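Local coordinates for protein N-acetyltransferase (PDB 4M85) that probably transfers the acetyl group of acetyl-coenzyme A to an amine on an acceptor that is not identified, using a GNAT fold, at residues L29-H34 against D38-A43; M22-M27 against T102-K107; H59-E64 against T136-S141; K68-I73 against R128-K133. All coordinates share one frame; numbering follows the deposited sequence.

Interaction 1: residues L29-H34 against D38-A43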
loop_
_atom_site.group_PDB
_atom_site.type_symbol
_atom_site.label_atom_id
_atom_site.label_comp_id
_atom_site.label_asym_id
_atom_site.label_seq_id
_atom_site.Cartn_x
_atom_site.Cartn_y
_atom_site.Cartn_z
ATOM N N LEU A 29 10.478 8.255 -4.685
ATOM C CA LEU A 29 11.406 7.767 -3.674
ATOM C C LEU A 29 12.791 7.690 -4.278
ATOM O O LEU A 29 12.962 7.131 -5.350
ATOM C CB LEU A 29 11.011 6.386 -3.150
ATOM C CG LEU A 29 9.805 6.266 -2.231
ATOM C CD1 LEU A 29 9.822 4.894 -1.575
ATOM C CD2 LEU A 29 9.799 7.361 -1.181
ATOM N N GLU A 30 13.773 8.240 -3.567
ATOM C CA GLU A 30 15.142 8.355 -4.068
ATOM C C GLU A 30 15.629 7.011 -4.601
ATOM O O GLU A 30 16.134 6.948 -5.709
ATOM C CB GLU A 30 16.113 8.854 -2.976
ATOM C CG GLU A 30 15.754 10.182 -2.313
ATOM C CD GLU A 30 15.776 11.369 -3.264
ATOM O OE1 GLU A 30 16.383 11.269 -4.358
ATOM O OE2 GLU A 30 15.178 12.411 -2.907
ATOM N N LEU A 31 15.441 5.944 -3.824
ATOM C CA LEU A 31 15.884 4.601 -4.225
ATOM C C LEU A 31 15.255 4.130 -5.544
ATOM O O LEU A 31 15.872 3.396 -6.293
ATOM C CB LEU A 31 15.589 3.585 -3.118
ATOM C CG LEU A 31 14.128 3.115 -3.002
ATOM C CD1 LEU A 31 13.985 1.632 -3.297
ATOM C CD2 LEU A 31 13.608 3.427 -1.616
ATOM N N VAL A 32 14.021 4.544 -5.809
ATOM C CA VAL A 32 13.354 4.230 -7.062
ATOM C C VAL A 32 13.971 5.099 -8.158
ATOM O O VAL A 32 14.281 4.609 -9.224
ATOM C CB VAL A 32 11.832 4.445 -6.957
ATOM C CG1 VAL A 32 11.144 4.235 -8.295
ATOM C CG2 VAL A 32 11.252 3.487 -5.926
ATOM N N LYS A 33 14.177 6.379 -7.877
ATOM C CA LYS A 33 14.790 7.277 -8.859
ATOM C C LYS A 33 16.180 6.851 -9.305
ATOM O O LYS A 33 16.499 6.998 -10.476
ATOM C CB LYS A 33 14.830 8.719 -8.338
ATOM C CG LYS A 33 13.758 9.632 -8.918
ATOM C CD LYS A 33 12.375 8.986 -8.977
ATOM C CE LYS A 33 11.356 9.924 -9.602
ATOM N NZ LYS A 33 10.156 9.176 -10.059
ATOM N N HIS A 34 16.982 6.295 -8.398
ATOM C CA HIS A 34 18.391 6.029 -8.683
ATOM C C HIS A 34 18.781 4.571 -8.786
ATOM O O HIS A 34 19.934 4.280 -9.075
ATOM C CB HIS A 34 19.268 6.729 -7.644
ATOM C CG HIS A 34 19.195 8.215 -7.730
ATOM N ND1 HIS A 34 18.440 8.971 -6.864
ATOM C CD2 HIS A 34 19.730 9.082 -8.621
ATOM C CE1 HIS A 34 18.535 10.243 -7.198
ATOM N NE2 HIS A 34 19.313 10.339 -8.261
ATOM N N ASP A 38 14.597 -3.387 -12.051
ATOM C CA ASP A 38 14.712 -4.822 -11.919
ATOM C C ASP A 38 14.993 -5.177 -10.481
ATOM O O ASP A 38 14.409 -6.117 -9.932
ATOM C CB ASP A 38 15.868 -5.340 -12.781
ATOM C CG ASP A 38 15.823 -6.840 -12.974
ATOM O OD1 ASP A 38 16.905 -7.454 -13.019
ATOM O OD2 ASP A 38 14.713 -7.398 -13.086
ATOM N N MET A 39 15.885 -4.392 -9.884
ATOM C CA MET A 39 16.397 -4.676 -8.569
ATOM C C MET A 39 15.371 -4.296 -7.518
ATOM O O MET A 39 15.184 -5.025 -6.561
ATOM C CB MET A 39 17.685 -3.897 -8.330
ATOM C CG MET A 39 18.684 -4.599 -7.447
ATOM S SD MET A 39 20.256 -3.717 -7.542
ATOM C CE MET A 39 19.898 -2.336 -6.497
ATOM N N VAL A 40 14.710 -3.159 -7.724
ATOM C CA VAL A 40 13.676 -2.679 -6.813
ATOM C C VAL A 40 12.465 -3.624 -6.817
ATOM O O VAL A 40 11.916 -3.924 -5.779
ATOM C CB VAL A 40 13.258 -1.238 -7.158
ATOM C CG1 VAL A 40 12.117 -0.756 -6.258
ATOM C CG2 VAL A 40 14.451 -0.286 -7.047
ATOM N N LEU A 41 12.071 -4.114 -7.984
ATOM C CA LEU A 41 10.958 -5.064 -8.082
ATOM C C LEU A 41 11.257 -6.364 -7.350
ATOM O O LEU A 41 10.453 -6.831 -6.536
ATOM C CB LEU A 41 10.619 -5.356 -9.558
ATOM C CG LEU A 41 9.899 -4.233 -10.305
ATOM C CD1 LEU A 41 9.733 -4.579 -11.789
ATOM C CD2 LEU A 41 8.535 -3.956 -9.673
ATOM N N ASP A 42 12.402 -6.968 -7.662
ATOM C CA ASP A 42 12.863 -8.127 -6.917
ATOM C C ASP A 42 12.782 -7.887 -5.400
ATOM O O ASP A 42 12.334 -8.744 -4.646
ATOM C CB ASP A 42 14.296 -8.476 -7.306
ATOM C CG ASP A 42 14.835 -9.618 -6.505
ATOM O OD1 ASP A 42 14.368 -10.758 -6.689
ATOM O OD2 ASP A 42 15.721 -9.378 -5.673
ATOM N N ALA A 43 13.230 -6.724 -4.960
ATOM C CA ALA A 43 13.193 -6.414 -3.532
ATOM C C ALA A 43 11.766 -6.364 -2.960
ATOM O O ALA A 43 11.523 -6.897 -1.865
ATOM C CB ALA A 43 13.924 -5.131 -3.250
#

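Interaction 2: residues M22-M27 against T102-K107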
loop_
_atom_site.group_PDB
_atom_site.type_symbol
_atom_site.label_atom_id
_atom_site.label_comp_id
_atom_site.label_asym_id
_atom_site.label_seq_id
_atom_site.Cartn_x
_atom_site.Cartn_y
_atom_site.Cartn_z
ATOM N N MET A 22 4.830 1.256 -8.873
ATOM C CA MET A 22 4.210 2.432 -9.517
ATOM C C MET A 22 3.916 3.521 -8.501
ATOM O O MET A 22 4.154 4.705 -8.751
ATOM C CB MET A 22 2.923 2.045 -10.246
ATOM C CG MET A 22 3.136 1.598 -11.686
ATOM S SD MET A 22 1.760 0.600 -12.264
ATOM C CE MET A 22 0.319 1.455 -11.568
ATOM N N VAL A 23 3.413 3.129 -7.340
ATOM C CA VAL A 23 3.128 4.099 -6.306
ATOM C C VAL A 23 4.425 4.772 -5.845
ATOM O O VAL A 23 4.472 5.999 -5.699
ATOM C CB VAL A 23 2.389 3.465 -5.111
ATOM C CG1 VAL A 23 2.272 4.459 -3.960
ATOM C CG2 VAL A 23 0.999 3.015 -5.536
ATOM N N TRP A 24 5.465 3.982 -5.601
ATOM C CA TRP A 24 6.734 4.536 -5.108
ATOM C C TRP A 24 7.393 5.442 -6.149
ATOM O O TRP A 24 8.103 6.378 -5.795
ATOM C CB TRP A 24 7.715 3.422 -4.706
ATOM C CG TRP A 24 7.345 2.650 -3.457
ATOM C CD1 TRP A 24 6.184 2.749 -2.720
ATOM C CD2 TRP A 24 8.139 1.639 -2.819
ATOM N NE1 TRP A 24 6.224 1.872 -1.656
ATOM C CE2 TRP A 24 7.409 1.179 -1.696
ATOM C CE3 TRP A 24 9.407 1.084 -3.081
ATOM C CZ2 TRP A 24 7.897 0.187 -0.844
ATOM C CZ3 TRP A 24 9.899 0.119 -2.218
ATOM C CH2 TRP A 24 9.136 -0.325 -1.119
ATOM N N ASP A 25 7.158 5.150 -7.429
ATOM C CA ASP A 25 7.686 5.958 -8.542
ATOM C C ASP A 25 6.977 7.315 -8.608
ATOM O O ASP A 25 7.640 8.347 -8.792
ATOM C CB ASP A 25 7.569 5.206 -9.880
ATOM C CG ASP A 25 8.134 6.005 -11.070
ATOM O OD1 ASP A 25 9.373 6.126 -11.205
ATOM O OD2 ASP A 25 7.325 6.513 -11.875
ATOM N N ASP A 26 5.649 7.312 -8.447
ATOM C CA ASP A 26 4.886 8.549 -8.296
ATOM C C ASP A 26 5.473 9.381 -7.169
ATOM O O ASP A 26 5.862 10.528 -7.381
ATOM C CB ASP A 26 3.414 8.263 -7.982
ATOM C CG ASP A 26 2.645 7.732 -9.178
ATOM O OD1 ASP A 26 3.163 7.836 -10.308
ATOM O OD2 ASP A 26 1.523 7.203 -8.984
ATOM N N MET A 27 5.555 8.780 -5.978
ATOM C CA MET A 27 6.187 9.401 -4.803
ATOM C C MET A 27 7.643 9.869 -4.987
ATOM O O MET A 27 8.183 10.537 -4.113
ATOM C CB MET A 27 6.168 8.426 -3.623
ATOM C CG MET A 27 4.793 8.136 -3.063
ATOM S SD MET A 27 4.873 6.893 -1.763
ATOM C CE MET A 27 5.552 7.883 -0.441
ATOM N N THR A 102 16.002 1.552 4.518
ATOM C CA THR A 102 14.676 1.047 4.269
ATOM C C THR A 102 13.898 2.121 3.464
ATOM O O THR A 102 14.153 3.326 3.594
ATOM C CB THR A 102 13.969 0.592 5.571
ATOM O OG1 THR A 102 13.531 1.721 6.329
ATOM C CG2 THR A 102 14.896 -0.278 6.422
ATOM N N PRO A 103 12.983 1.677 2.596
ATOM C CA PRO A 103 12.332 2.559 1.608
ATOM C C PRO A 103 11.372 3.598 2.177
ATOM O O PRO A 103 11.174 4.630 1.540
ATOM C CB PRO A 103 11.558 1.597 0.692
ATOM C CG PRO A 103 11.723 0.237 1.244
ATOM C CD PRO A 103 12.604 0.261 2.456
ATOM N N LEU A 104 10.802 3.349 3.360
ATOM C CA LEU A 104 9.774 4.234 3.918
ATOM C C LEU A 104 9.938 4.454 5.435
ATOM O O LEU A 104 9.117 3.985 6.207
ATOM C CB LEU A 104 8.381 3.655 3.579
ATOM C CG LEU A 104 7.853 3.772 2.139
ATOM C CD1 LEU A 104 6.743 2.754 1.896
ATOM C CD2 LEU A 104 7.333 5.171 1.817
ATOM N N PRO A 105 11.027 5.148 5.866
ATOM C CA PRO A 105 11.326 5.398 7.292
ATOM C C PRO A 105 10.313 6.236 8.061
ATOM O O PRO A 105 10.191 6.055 9.278
ATOM C CB PRO A 105 12.656 6.165 7.248
ATOM C CG PRO A 105 12.728 6.742 5.861
ATOM C CD PRO A 105 12.090 5.695 5.000
ATOM N N VAL A 106 9.603 7.138 7.376
ATOM C CA VAL A 106 8.668 8.038 8.032
ATOM C C VAL A 106 7.453 7.256 8.544
ATOM O O VAL A 106 6.942 6.345 7.861
ATOM C CB VAL A 106 8.243 9.199 7.105
ATOM C CG1 VAL A 106 7.296 10.170 7.826
ATOM C CG2 VAL A 106 9.471 9.966 6.604
ATOM N N LYS A 107 7.025 7.611 9.754
ATOM C CA LYS A 107 5.837 7.074 10.387
ATOM C C LYS A 107 4.641 7.792 9.763
ATOM O O LYS A 107 4.408 8.968 10.037
ATOM C CB LYS A 107 5.887 7.322 11.913
ATOM C CG LYS A 107 4.906 6.498 12.742
ATOM C CD LYS A 107 5.105 6.754 14.237
ATOM C CE LYS A 107 4.185 5.903 15.109
ATOM N NZ LYS A 107 2.830 6.498 15.271
#

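Interaction 3: residues H59-E64 against T136-S141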
loop_
_atom_site.group_PDB
_atom_site.type_symbol
_atom_site.label_atom_id
_atom_site.label_comp_id
_atom_site.label_asym_id
_atom_site.label_seq_id
_atom_site.Cartn_x
_atom_site.Cartn_y
_atom_site.Cartn_z
ATOM N N HIS A 59 -0.944 -8.639 4.740
ATOM C CA HIS A 59 -1.530 -7.335 4.954
ATOM C C HIS A 59 -2.345 -6.908 3.744
ATOM O O HIS A 59 -2.782 -5.761 3.689
ATOM C CB HIS A 59 -0.446 -6.267 5.193
ATOM C CG HIS A 59 0.388 -6.509 6.407
ATOM N ND1 HIS A 59 1.596 -5.882 6.614
ATOM C CD2 HIS A 59 0.205 -7.344 7.457
ATOM C CE1 HIS A 59 2.095 -6.284 7.767
ATOM N NE2 HIS A 59 1.285 -7.186 8.285
ATOM N N ILE A 60 -2.527 -7.809 2.769
ATOM C CA ILE A 60 -3.031 -7.417 1.457
ATOM C C ILE A 60 -4.267 -8.211 1.054
ATOM O O ILE A 60 -4.285 -9.441 1.168
ATOM C CB ILE A 60 -1.933 -7.553 0.377
ATOM C CG1 ILE A 60 -0.706 -6.694 0.767
ATOM C CG2 ILE A 60 -2.495 -7.172 -1.008
ATOM C CD1 ILE A 60 0.470 -6.739 -0.195
ATOM N N LEU A 61 -5.298 -7.478 0.592
ATOM C CA LEU A 61 -6.410 -8.052 -0.173
ATOM C C LEU A 61 -6.245 -7.687 -1.648
ATOM O O LEU A 61 -5.866 -6.566 -1.984
ATOM C CB LEU A 61 -7.790 -7.565 0.301
ATOM C CG LEU A 61 -8.150 -7.727 1.771
ATOM C CD1 LEU A 61 -9.524 -7.134 1.961
ATOM C CD2 LEU A 61 -8.156 -9.188 2.206
ATOM N N VAL A 62 -6.528 -8.641 -2.526
ATOM C CA VAL A 62 -6.431 -8.409 -3.951
ATOM C C VAL A 62 -7.809 -8.551 -4.570
ATOM O O VAL A 62 -8.661 -9.299 -4.046
ATOM C CB VAL A 62 -5.430 -9.359 -4.660
ATOM C CG1 VAL A 62 -4.039 -9.217 -4.045
ATOM C CG2 VAL A 62 -5.859 -10.813 -4.562
ATOM N N TYR A 63 -7.994 -7.817 -5.669
ATOM C CA TYR A 63 -9.121 -8.004 -6.587
ATOM C C TYR A 63 -8.631 -8.795 -7.808
ATOM O O TYR A 63 -7.861 -8.299 -8.627
ATOM C CB TYR A 63 -9.718 -6.666 -7.013
ATOM C CG TYR A 63 -11.128 -6.771 -7.567
ATOM C CD1 TYR A 63 -11.359 -7.278 -8.847
ATOM C CD2 TYR A 63 -12.237 -6.346 -6.819
ATOM C CE1 TYR A 63 -12.656 -7.370 -9.370
ATOM C CE2 TYR A 63 -13.533 -6.453 -7.325
ATOM C CZ TYR A 63 -13.734 -6.967 -8.611
ATOM O OH TYR A 63 -15.009 -7.058 -9.152
ATOM N N GLU A 64 -9.075 -10.037 -7.889
ATOM C CA GLU A 64 -8.700 -10.941 -8.952
ATOM C C GLU A 64 -9.762 -10.898 -10.068
ATOM O O GLU A 64 -10.925 -11.175 -9.812
ATOM C CB GLU A 64 -8.567 -12.345 -8.375
ATOM C CG GLU A 64 -8.073 -13.385 -9.369
ATOM C CD GLU A 64 -8.145 -14.780 -8.818
ATOM O OE1 GLU A 64 -7.768 -14.985 -7.634
ATOM O OE2 GLU A 64 -8.592 -15.674 -9.574
ATOM N N THR A 136 -14.244 -0.823 0.613
ATOM C CA THR A 136 -15.501 -1.152 1.281
ATOM C C THR A 136 -15.402 -2.522 1.961
ATOM O O THR A 136 -15.744 -2.684 3.116
ATOM C CB THR A 136 -16.641 -1.089 0.269
ATOM O OG1 THR A 136 -16.814 0.257 -0.122
ATOM C CG2 THR A 136 -17.955 -1.577 0.838
ATOM N N SER A 137 -14.871 -3.495 1.245
ATOM C CA SER A 137 -14.769 -4.829 1.777
ATOM C C SER A 137 -13.753 -4.905 2.940
ATOM O O SER A 137 -13.973 -5.645 3.891
ATOM C CB SER A 137 -14.429 -5.810 0.657
ATOM O OG SER A 137 -13.846 -6.953 1.191
ATOM N N LEU A 138 -12.659 -4.138 2.862
ATOM C CA LEU A 138 -11.678 -4.092 3.936
ATOM C C LEU A 138 -12.268 -3.448 5.192
ATOM O O LEU A 138 -12.016 -3.921 6.308
ATOM C CB LEU A 138 -10.426 -3.314 3.508
ATOM C CG LEU A 138 -9.318 -3.143 4.556
ATOM C CD1 LEU A 138 -8.779 -4.503 4.959
ATOM C CD2 LEU A 138 -8.187 -2.265 4.031
ATOM N N LEU A 139 -13.015 -2.348 5.023
ATOM C CA LEU A 139 -13.616 -1.663 6.180
ATOM C C LEU A 139 -14.632 -2.580 6.856
ATOM O O LEU A 139 -14.696 -2.630 8.064
ATOM C CB LEU A 139 -14.263 -0.326 5.789
ATOM C CG LEU A 139 -13.296 0.765 5.275
ATOM C CD1 LEU A 139 -14.089 1.932 4.712
ATOM C CD2 LEU A 139 -12.314 1.258 6.332
ATOM N N GLU A 140 -15.407 -3.333 6.085
ATOM C CA GLU A 140 -16.347 -4.298 6.673
ATOM C C GLU A 140 -15.669 -5.470 7.444
ATOM O O GLU A 140 -16.309 -6.081 8.313
ATOM C CB GLU A 140 -17.297 -4.839 5.584
ATOM C CG GLU A 140 -18.545 -5.566 6.100
ATOM C CD GLU A 140 -18.349 -7.061 6.435
ATOM O OE1 GLU A 140 -17.456 -7.727 5.868
ATOM O OE2 GLU A 140 -19.140 -7.600 7.241
ATOM N N SER A 141 -14.406 -5.785 7.141
ATOM C CA SER A 141 -13.691 -6.896 7.811
ATOM C C SER A 141 -13.477 -6.711 9.336
ATOM O O SER A 141 -13.225 -7.694 10.055
ATOM C CB SER A 141 -12.322 -7.180 7.144
ATOM O OG SER A 141 -11.372 -6.181 7.501
#

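Interaction 4: residues K68-I73 against R128-K133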
loop_
_atom_site.group_PDB
_atom_site.type_symbol
_atom_site.label_atom_id
_atom_site.label_comp_id
_atom_site.label_asym_id
_atom_site.label_seq_id
_atom_site.Cartn_x
_atom_site.Cartn_y
_atom_site.Cartn_z
ATOM N N LYS A 68 -6.230 -12.924 -12.876
ATOM C CA LYS A 68 -5.134 -11.957 -12.764
ATOM C C LYS A 68 -5.418 -10.947 -11.650
ATOM O O LYS A 68 -6.578 -10.545 -11.480
ATOM C CB LYS A 68 -4.985 -11.207 -14.085
ATOM C CG LYS A 68 -4.166 -11.952 -15.130
ATOM C CD LYS A 68 -3.412 -10.973 -16.039
ATOM C CE LYS A 68 -2.289 -11.656 -16.820
ATOM N NZ LYS A 68 -1.439 -10.666 -17.544
ATOM N N VAL A 69 -4.375 -10.523 -10.922
ATOM C CA VAL A 69 -4.495 -9.451 -9.914
ATOM C C VAL A 69 -4.713 -8.118 -10.608
ATOM O O VAL A 69 -3.822 -7.625 -11.312
ATOM C CB VAL A 69 -3.233 -9.365 -9.009
ATOM C CG1 VAL A 69 -3.262 -8.139 -8.087
ATOM C CG2 VAL A 69 -3.104 -10.639 -8.190
ATOM N N ALA A 70 -5.908 -7.557 -10.437
ATOM C CA ALA A 70 -6.305 -6.273 -11.050
ATOM C C ALA A 70 -5.923 -5.094 -10.169
ATOM O O ALA A 70 -5.687 -3.980 -10.639
ATOM C CB ALA A 70 -7.815 -6.263 -11.263
ATOM N N GLY A 71 -5.903 -5.341 -8.871
ATOM C CA GLY A 71 -5.639 -4.297 -7.901
ATOM C C GLY A 71 -5.416 -4.873 -6.528
ATOM O O GLY A 71 -5.671 -6.055 -6.296
ATOM N N CYS A 72 -4.993 -4.018 -5.604
ATOM C CA CYS A 72 -4.786 -4.445 -4.223
ATOM C C CYS A 72 -4.910 -3.324 -3.231
ATOM O O CYS A 72 -4.834 -2.152 -3.595
ATOM C CB CYS A 72 -3.448 -5.126 -4.030
ATOM S SG CYS A 72 -2.048 -4.010 -4.062
ATOM N N ILE A 73 -5.147 -3.718 -1.975
ATOM C CA ILE A 73 -5.242 -2.799 -0.858
ATOM C C ILE A 73 -4.369 -3.311 0.300
ATOM O O ILE A 73 -4.411 -4.483 0.616
ATOM C CB ILE A 73 -6.704 -2.564 -0.406
ATOM C CG1 ILE A 73 -6.745 -1.476 0.654
ATOM C CG2 ILE A 73 -7.366 -3.847 0.111
ATOM C CD1 ILE A 73 -8.079 -0.772 0.783
ATOM N N ARG A 128 -13.641 0.577 -13.012
ATOM C CA ARG A 128 -14.531 -0.528 -12.654
ATOM C C ARG A 128 -14.890 -0.566 -11.178
ATOM O O ARG A 128 -15.456 -1.546 -10.714
ATOM C CB ARG A 128 -13.902 -1.863 -13.055
ATOM C CG ARG A 128 -13.443 -1.914 -14.501
ATOM C CD ARG A 128 -12.920 -3.294 -14.852
ATOM N NE ARG A 128 -12.236 -3.283 -16.144
ATOM C CZ ARG A 128 -11.901 -4.373 -16.834
ATOM N NH1 ARG A 128 -12.186 -5.592 -16.372
ATOM N NH2 ARG A 128 -11.276 -4.241 -17.994
ATOM N N GLY A 129 -14.589 0.498 -10.443
ATOM C CA GLY A 129 -14.868 0.556 -9.010
ATOM C C GLY A 129 -14.029 -0.378 -8.135
ATOM O O GLY A 129 -14.400 -0.663 -6.994
ATOM N N ILE A 130 -12.895 -0.830 -8.650
ATOM C CA ILE A 130 -12.071 -1.806 -7.952
ATOM C C ILE A 130 -11.542 -1.266 -6.627
ATOM O O ILE A 130 -11.584 -1.983 -5.634
ATOM C CB ILE A 130 -10.928 -2.356 -8.863
ATOM C CG1 ILE A 130 -11.488 -3.412 -9.802
ATOM C CG2 ILE A 130 -9.823 -2.970 -8.036
ATOM C CD1 ILE A 130 -10.674 -3.629 -11.046
ATOM N N ALA A 131 -11.073 -0.021 -6.601
ATOM C CA ALA A 131 -10.554 0.594 -5.364
ATOM C C ALA A 131 -11.642 0.777 -4.303
ATOM O O ALA A 131 -11.422 0.545 -3.105
ATOM C CB ALA A 131 -9.898 1.935 -5.672
ATOM N N THR A 132 -12.817 1.222 -4.755
ATOM C CA THR A 132 -13.971 1.380 -3.907
ATOM C C THR A 132 -14.392 0.050 -3.330
ATOM O O THR A 132 -14.687 -0.038 -2.135
ATOM C CB THR A 132 -15.160 1.991 -4.686
ATOM O OG1 THR A 132 -14.769 3.285 -5.182
ATOM C CG2 THR A 132 -16.366 2.129 -3.810
ATOM N N LYS A 133 -14.433 -0.974 -4.172
ATOM C CA LYS A 133 -14.824 -2.306 -3.733
ATOM C C LYS A 133 -13.826 -2.882 -2.727
ATOM O O LYS A 133 -14.213 -3.549 -1.757
ATOM C CB LYS A 133 -14.947 -3.255 -4.926
ATOM C CG LYS A 133 -16.175 -3.021 -5.814
ATOM C CD LYS A 133 -16.186 -4.027 -6.971
ATOM C CE LYS A 133 -16.887 -3.507 -8.218
ATOM N NZ LYS A 133 -18.271 -3.047 -7.913
#

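Interaction 1: residues L29-H34 against D38-A43
Val40 presents its two methyl branches to consecutive residues, Leu31 and Val32, of the short helix 30-34. Its CG2 approaches the backbone, 4.0 Å from Leu31 O, and lies 4.2 Å from Leu31 CD1 at the end of that leucine's side chain. The other branch is turned to Val32, where Val40 CG1 and Val32 CG2 are 4.3 Å apart. This division of labour follows from the Val40 torsion: CG1 is placed anti to the backbone N (chi1 177°), while CG2 falls beside that N, so each methyl has a different neighbour. The CB of Val40 points toward helix 30-34, whereas Leu31 comes close through the end of its side chain.

Behind this first shell, helix 30-34 is held by its own backbone bonds. Leu29 sits at its N-cap, and Leu29 O accepts the N-H of Lys33 at 2.9 Å. Glu30 O is gripped twice by His34, through the backbone N and through the ring. His34 ND1 lies 3.3 Å from Glu30 O; this imidazole donor stands above the carbonyl plane, in a bent bond with an N-H...O angle of 138°. Further out, Ile97 of helix 95-98 touches both Leu31 and Val40, and helix 13-26 adds Tyr21 against Val40 and Trp24 against Val32.

The three touching residues are buried, and their separations are ordinary van der Waals contacts between largely apolar groups. The joint is thus hydrophobic: no polar bond links the two segments, while Lys33 turns instead to Asp25.

Interaction 2: residues M22-M27 against T102-K107
Trp24 and Pro103 make the closest approach, with Trp24 CH2 3.5 Å from Pro103 CG. The far end of the benzo ring does the touching here: Trp24 CZ3 also reaches Pro103 CB, at 3.7 Å. The proline meets the indole obliquely. Leu104 CD1 sits near the indole nitrogen and the adjoining part of the benzo ring, 3.7 Å from Trp24 NE1 and 3.9 Å from Trp24 CZ2, again at a slant. With CG beside the backbone N (chi1 -70°), the indole of Trp24 reaches the loop, where Pro103 and Leu104 touch different parts of it.

A further apolar contact is made by Met27, whose terminal methyl CE rests 4.0 Å from Leu104 CD2, the side chains crossing at about a right angle. Leu104 thereby uses one methyl for the tryptophan and the other for the methionine.

Polar bonds do not cross between the segments, but they fix the loop from other sides. The carboxylate oxygen Glu85 OE2 is hydrogen-bonded to both Thr102 OG1 and Leu104 N, and Val106 N is bonded to the Tyr176 hydroxyl.

The contact joins the C-terminal end of helix 13-26 to the long loop between helix 95-98 and strand 114-121. Helix 81-86 flanks Pro103 through Glu85, helix 30-34 supplies Leu31 against the same proline, and Tyr176, between strands 168-175 and 178-184, touches Met27.

Interaction 3: residues H59-E64 against T136-S141
Leu61 meets Leu138 and Ser137 with no aromatic ring between them; the flat groups that matter are a peptide carbonyl and, farther along the strand, an imidazole. The Leu138 carbonyl receives two donors from Ser141, its backbone N at 3.1 Å and its hydroxyl OG at 2.6 Å, the latter tilted 16° from the carbonyl plane. The His59 ring, which takes no part in the helix contact, meets the rings of Tyr84 and Tyr76 at steep inclinations.

Across the contact itself, methyl meets methyl: Leu61 CD1 is 4.1 Å from Leu138 CD1. On Leu138, CG anti to the backbone N (chi1 178°) carries CD1 out to the strand, where the two side chains meet at a slant. The same Leu61 CD1 comes within 4.4 Å of Ser137 OG, at the more open margin of the contact.

Neighbouring strands complete the setting. Ile73 lies against both leucines, and Ile5 of strand 4-7 touches Ser137, while Trp147 packs beside Leu138.

Such packing of a helix on a mixed sheet belongs to the GNAT fold, in which the helix after the central strand, here 130-140 following 114-121, packs on one face of the sheet, in this region against strands 4-7, 60-65, 68-77 and 147-152.

Interaction 4: residues K68-I73 against R128-K133
Ile130 is the residue most deeply engaged, and both of its branches are used against strand 68-77. Its longer arm ends at CD1, 3.9 Å from Ala70 CB, a methyl-to-methyl contact. The shorter arm, CG2, faces the neighbouring residue, with Ile130 CG2 4.4 Å from Gly71 CA. Because CG2 is anti to the backbone N of Ile130 and CG1 anti to its carbonyl carbon (chi1 -79°), the two arms diverge and straddle the Ala70-Gly71 step.

Ala70 and Gly71 can both face the helix because the strand is irregular here. They lie opposite the single residue Tyr63 of strand 60-65 and form a classic beta bulge, in which Ala70 has a helix-like backbone (psi -30°). Both residues of the bulge are joined to Tyr63 by backbone hydrogen bonds. The CB of Ala70 points toward Ile130, and Gly71, which has no side chain, meets Ile130 CG2 with its backbone CA.

In GNAT enzymes the loop leading into this helix is commonly glycine-rich and binds the pyrophosphate of coenzyme A; Arg128-Gly129, just before Ile130, are consistent with its end. Gly129 is the N-cap, has a left-handed backbone (phi 69°), and Gly129 O accepts the N-H of Lys133 at an N-to-O distance of 2.8 Å, starting the first helical turn.

Around the pair, Tyr125 touches both Ala70 and Ile130, and Thr121 of strand 114-121 packs against Ile130. Val65 approaches Ala70 from strand 60-65.

In the fold
The four contacts form two clusters. Interactions 1 and 2 have centres about 10 Å apart and touch: Lys33 NZ bridges to Asp25 OD1 at 3.4 Å, and helices 13-26 and 30-34 are consecutive. Interactions 3 and 4, with centres about 9 Å apart, share helix 130-140 and neighbouring strands of one sheet, 60-65 and 68-77. Interactions 2 and 3 lie on opposite sides of the chain's centre, their own centres about 21 Å apart. Along the chain, interaction 1 falls between the segments of interaction 2, and interaction 4 between those of interaction 3, while interactions 2 and 3 alternate. The N-terminal helices with the 102-107 loop, and the sheet with helix 130-140, thus form separate packing regions interleaved in sequence.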